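Local atomic coordinates of putative alpha-N-acetylgalactosaminidase (Bacillus halodurans C-125, PDB entry 3CC1), a protein that probably cleaves terminal alpha-linked N-acetylgalactosamine from glycoconjugates. Residues H41-W47 against L329-T333. Numbering follows the deposited sequence.
Sequences HLKKYGW and LSLLT
With CG turned beside its own backbone N and anti to the carbonyl carbon, W47 (chi1 -60°) swings its indole against L332, while the same kind of turn in Y45 (chi1 -66°) lays the phenol ring over T333. The indole suits its place because it offers both a donor and an apolar surface. Its NE1 gives a hydrogen bond of 2.8 Å to L332 O, with an N-H...O angle of 158°. This oxygen lies close to the ring plane and receives the bond on a lone pair; the indole thus takes up a carbonyl near the C-terminal end of helix 326-332, where N-H partners from a following turn run out. L332 crosses the indole at about a right angle, its CD2 3.7 Å from W47 CZ2. L42 CD2 touches both L329 CD1 (3.6 Å) and L332 CB (3.7 Å), and L321 also packs on L42 and L332. T333 serves twice: its CB sits over one face of the flat Y45 ring, 3.9 Å from the centroid, a CH-pi contact, with CG2 3.6 Å from Y45 CE2, while its OG1 donates a hydrogen bond to L329 O (3.0 Å), which accepts L332 N on the opposite face of the carbonyl plane. A water donates to T333 O and lies 3.3 Å from Y45 OH. Were Y45 an alanine, T333 CB and CG2 would probably lose their aromatic cover and the water its phenol neighbour. The turn after helix 28-41, which follows strand 14-17, thus packs on the helix following the adjacent strand 315-317, consistent with the meeting of first and last units in the family's (beta/alpha)8 barrel.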
ATOM      1  N   HIS A  41      36.299 -19.609  17.563  1.00 23.85           N
ATOM      2  CA  HIS A  41      35.138 -19.320  18.417  1.00 24.07           C
ATOM      3  C   HIS A  41      33.793 -19.802  17.874  1.00 23.75           C
ATOM      4  O   HIS A  41      32.831 -19.924  18.640  1.00 23.26           O
ATOM      5  CB  HIS A  41      34.997 -17.799  18.642  1.00 24.81           C
ATOM      6  CG  HIS A  41      36.172 -17.172  19.293  1.00 25.02           C
ATOM      7  ND1 HIS A  41      37.090 -16.415  18.591  1.00 29.83           N
ATOM      8  CD2 HIS A  41      36.615 -17.213  20.568  1.00 27.70           C
ATOM      9  CE1 HIS A  41      38.044 -16.015  19.413  1.00 28.82           C
ATOM     10  NE2 HIS A  41      37.782 -16.489  20.616  1.00 27.78           N
ATOM     11  N   LEU A  42      33.716 -20.042  16.569  1.00 22.01           N
ATOM     12  CA  LEU A  42      32.425 -20.170  15.909  1.00 22.31           C
ATOM     13  C   LEU A  42      32.200 -21.503  15.172  1.00 23.08           C
ATOM     14  O   LEU A  42      31.069 -21.946  15.002  1.00 23.26           O
ATOM     15  CB  LEU A  42      32.235 -18.990  14.941  1.00 21.41           C
ATOM     16  CG  LEU A  42      32.198 -17.556  15.491  1.00 21.76           C
ATOM     17  CD1 LEU A  42      32.078 -16.520  14.328  1.00 20.36           C
ATOM     18  CD2 LEU A  42      31.073 -17.355  16.535  1.00 21.77           C
ATOM     19  N   LYS A  43      33.285 -22.141  14.756  1.00 24.41           N
ATOM     20  CA  LYS A  43      33.228 -23.304  13.897  1.00 25.46           C
ATOM     21  C   LYS A  43      32.351 -24.390  14.548  1.00 25.43           C
ATOM     22  O   LYS A  43      31.556 -25.063  13.909  1.00 24.15           O
ATOM     23  CB  LYS A  43      34.658 -23.834  13.641  1.00 26.45           C
ATOM     24  CG  LYS A  43      34.731 -25.071  12.796  1.00 27.74           C
ATOM     25  CD  LYS A  43      36.178 -25.377  12.374  1.00 29.39           C
ATOM     26  CE  LYS A  43      37.059 -25.771  13.564  1.00 30.80           C
ATOM     27  NZ  LYS A  43      38.480 -26.010  13.130  1.00 33.46           N
ATOM     28  N   LYS A  44      32.478 -24.517  15.844  1.00 27.06           N
ATOM     29  CA  LYS A  44      31.807 -25.612  16.547  1.00 27.66           C
ATOM     30  C   LYS A  44      30.274 -25.415  16.547  1.00 26.92           C
ATOM     31  O   LYS A  44      29.522 -26.341  16.780  1.00 27.11           O
ATOM     32  CB  LYS A  44      32.357 -25.747  17.965  1.00 28.54           C
ATOM     33  CG  LYS A  44      31.961 -24.632  18.930  1.00 31.32           C
ATOM     34  CD  LYS A  44      32.311 -24.962  20.397  1.00 33.97           C
ATOM     35  CE  LYS A  44      31.073 -25.454  21.156  1.00 36.36           C
ATOM     36  NZ  LYS A  44      31.261 -25.707  22.629  1.00 36.86           N
ATOM     37  N   TYR A  45      29.823 -24.212  16.245  1.00 26.40           N
ATOM     38  CA  TYR A  45      28.378 -23.899  16.241  1.00 25.74           C
ATOM     39  C   TYR A  45      27.784 -23.962  14.831  1.00 26.07           C
ATOM     40  O   TYR A  45      26.600 -23.748  14.667  1.00 26.35           O
ATOM     41  CB  TYR A  45      28.110 -22.514  16.814  1.00 25.22           C
ATOM     42  CG  TYR A  45      28.446 -22.428  18.256  1.00 25.15           C
ATOM     43  CD1 TYR A  45      27.573 -22.916  19.214  1.00 26.52           C
ATOM     44  CD2 TYR A  45      29.646 -21.902  18.666  1.00 26.24           C
ATOM     45  CE1 TYR A  45      27.887 -22.876  20.539  1.00 27.13           C
ATOM     46  CE2 TYR A  45      29.967 -21.851  19.974  1.00 24.30           C
ATOM     47  CZ  TYR A  45      29.091 -22.350  20.902  1.00 27.57           C
ATOM     48  OH  TYR A  45      29.442 -22.277  22.210  1.00 29.49           O
ATOM     49  N   GLY A  46      28.620 -24.202  13.828  1.00 25.88           N
ATOM     50  CA  GLY A  46      28.160 -24.416  12.446  1.00 25.89           C
ATOM     51  C   GLY A  46      28.569 -23.364  11.426  1.00 26.53           C
ATOM     52  O   GLY A  46      28.243 -23.482  10.221  1.00 27.76           O
ATOM     53  N   TRP A  47      29.260 -22.333  11.909  1.00 25.11           N
ATOM     54  CA  TRP A  47      29.810 -21.280  11.053  1.00 24.70           C
ATOM     55  C   TRP A  47      30.987 -21.831  10.270  1.00 25.11           C
ATOM     56  O   TRP A  47      31.950 -22.326  10.843  1.00 24.58           O
ATOM     57  CB  TRP A  47      30.277 -20.065  11.880  1.00 24.15           C
ATOM     58  CG  TRP A  47      29.181 -19.436  12.673  1.00 24.06           C
ATOM     59  CD1 TRP A  47      28.807 -19.757  13.946  1.00 24.43           C
ATOM     60  CD2 TRP A  47      28.304 -18.384  12.256  1.00 24.38           C
ATOM     61  NE1 TRP A  47      27.741 -18.993  14.343  1.00 23.60           N
ATOM     62  CE2 TRP A  47      27.394 -18.152  13.325  1.00 22.96           C
ATOM     63  CE3 TRP A  47      28.171 -17.638  11.084  1.00 24.42           C
ATOM     64  CZ2 TRP A  47      26.411 -17.185  13.269  1.00 23.46           C
ATOM     65  CZ3 TRP A  47      27.160 -16.681  11.017  1.00 25.20           C
ATOM     66  CH2 TRP A  47      26.299 -16.461  12.109  1.00 26.25           C
ATOM     67  N   LEU A 329      29.242 -11.757  20.147  1.00 24.39           N
ATOM     68  CA  LEU A 329      29.625 -13.156  20.086  1.00 24.82           C
ATOM     69  C   LEU A 329      28.480 -14.040  20.603  1.00 24.84           C
ATOM     70  O   LEU A 329      28.232 -15.145  20.091  1.00 24.47           O
ATOM     71  CB  LEU A 329      30.934 -13.406  20.897  1.00 24.93           C
ATOM     72  CG  LEU A 329      31.376 -14.876  20.917  1.00 24.10           C
ATOM     73  CD1 LEU A 329      31.591 -15.388  19.492  1.00 21.42           C
ATOM     74  CD2 LEU A 329      32.610 -15.104  21.754  1.00 25.73           C
ATOM     75  N   SER A 330      27.770 -13.546  21.605  1.00 25.24           N
ATOM     76  CA  SER A 330      26.656 -14.313  22.195  1.00 24.93           C
ATOM     77  C   SER A 330      25.499 -14.448  21.200  1.00 24.89           C
ATOM     78  O   SER A 330      24.829 -15.458  21.200  1.00 24.14           O
ATOM     79  CB  SER A 330      26.180 -13.679  23.509  1.00 25.84           C
ATOM     80  OG  SER A 330      25.345 -12.547  23.239  1.00 26.82           O
ATOM     81  N   LEU A 331      25.315 -13.464  20.296  1.00 24.57           N
ATOM     82  CA  LEU A 331      24.323 -13.594  19.222  1.00 24.31           C
ATOM     83  C   LEU A 331      24.635 -14.716  18.243  1.00 24.72           C
ATOM     84  O   LEU A 331      23.743 -15.179  17.504  1.00 24.71           O
ATOM     85  CB  LEU A 331      24.210 -12.300  18.391  1.00 24.78           C
ATOM     86  CG  LEU A 331      23.669 -11.012  18.971  1.00 26.84           C
ATOM     87  CD1 LEU A 331      23.484  -9.976  17.819  1.00 26.43           C
ATOM     88  CD2 LEU A 331      22.397 -11.158  19.692  1.00 27.49           C
ATOM     89  N   LEU A 332      25.902 -15.133  18.209  1.00 24.41           N
ATOM     90  CA  LEU A 332      26.390 -16.095  17.198  1.00 24.09           C
ATOM     91  C   LEU A 332      26.502 -17.512  17.707  1.00 24.18           C
ATOM     92  O   LEU A 332      26.701 -18.456  16.933  1.00 24.74           O
ATOM     93  CB  LEU A 332      27.753 -15.654  16.666  1.00 23.99           C
ATOM     94  CG  LEU A 332      27.825 -14.210  16.109  1.00 24.00           C
ATOM     95  CD1 LEU A 332      29.217 -13.922  15.488  1.00 21.37           C
ATOM     96  CD2 LEU A 332      26.707 -13.960  15.133  1.00 22.94           C
ATOM     97  N   THR A 333      26.372 -17.668  19.019  1.00 23.69           N
ATOM     98  CA  THR A 333      26.699 -18.935  19.683  1.00 23.47           C
ATOM     99  C   THR A 333      25.521 -19.468  20.502  1.00 23.69           C
ATOM    100  O   THR A 333      25.690 -20.278  21.388  1.00 23.11           O
ATOM    101  CB  THR A 333      27.933 -18.752  20.581  1.00 23.72           C
ATOM    102  OG1 THR A 333      27.670 -17.701  21.531  1.00 23.24           O
ATOM    103  CG2 THR A 333      29.179 -18.393  19.710  1.00 22.56           C
TER
HETATM  104  O   HOH W   1      26.862 -20.943  23.767  1.00 46.79           O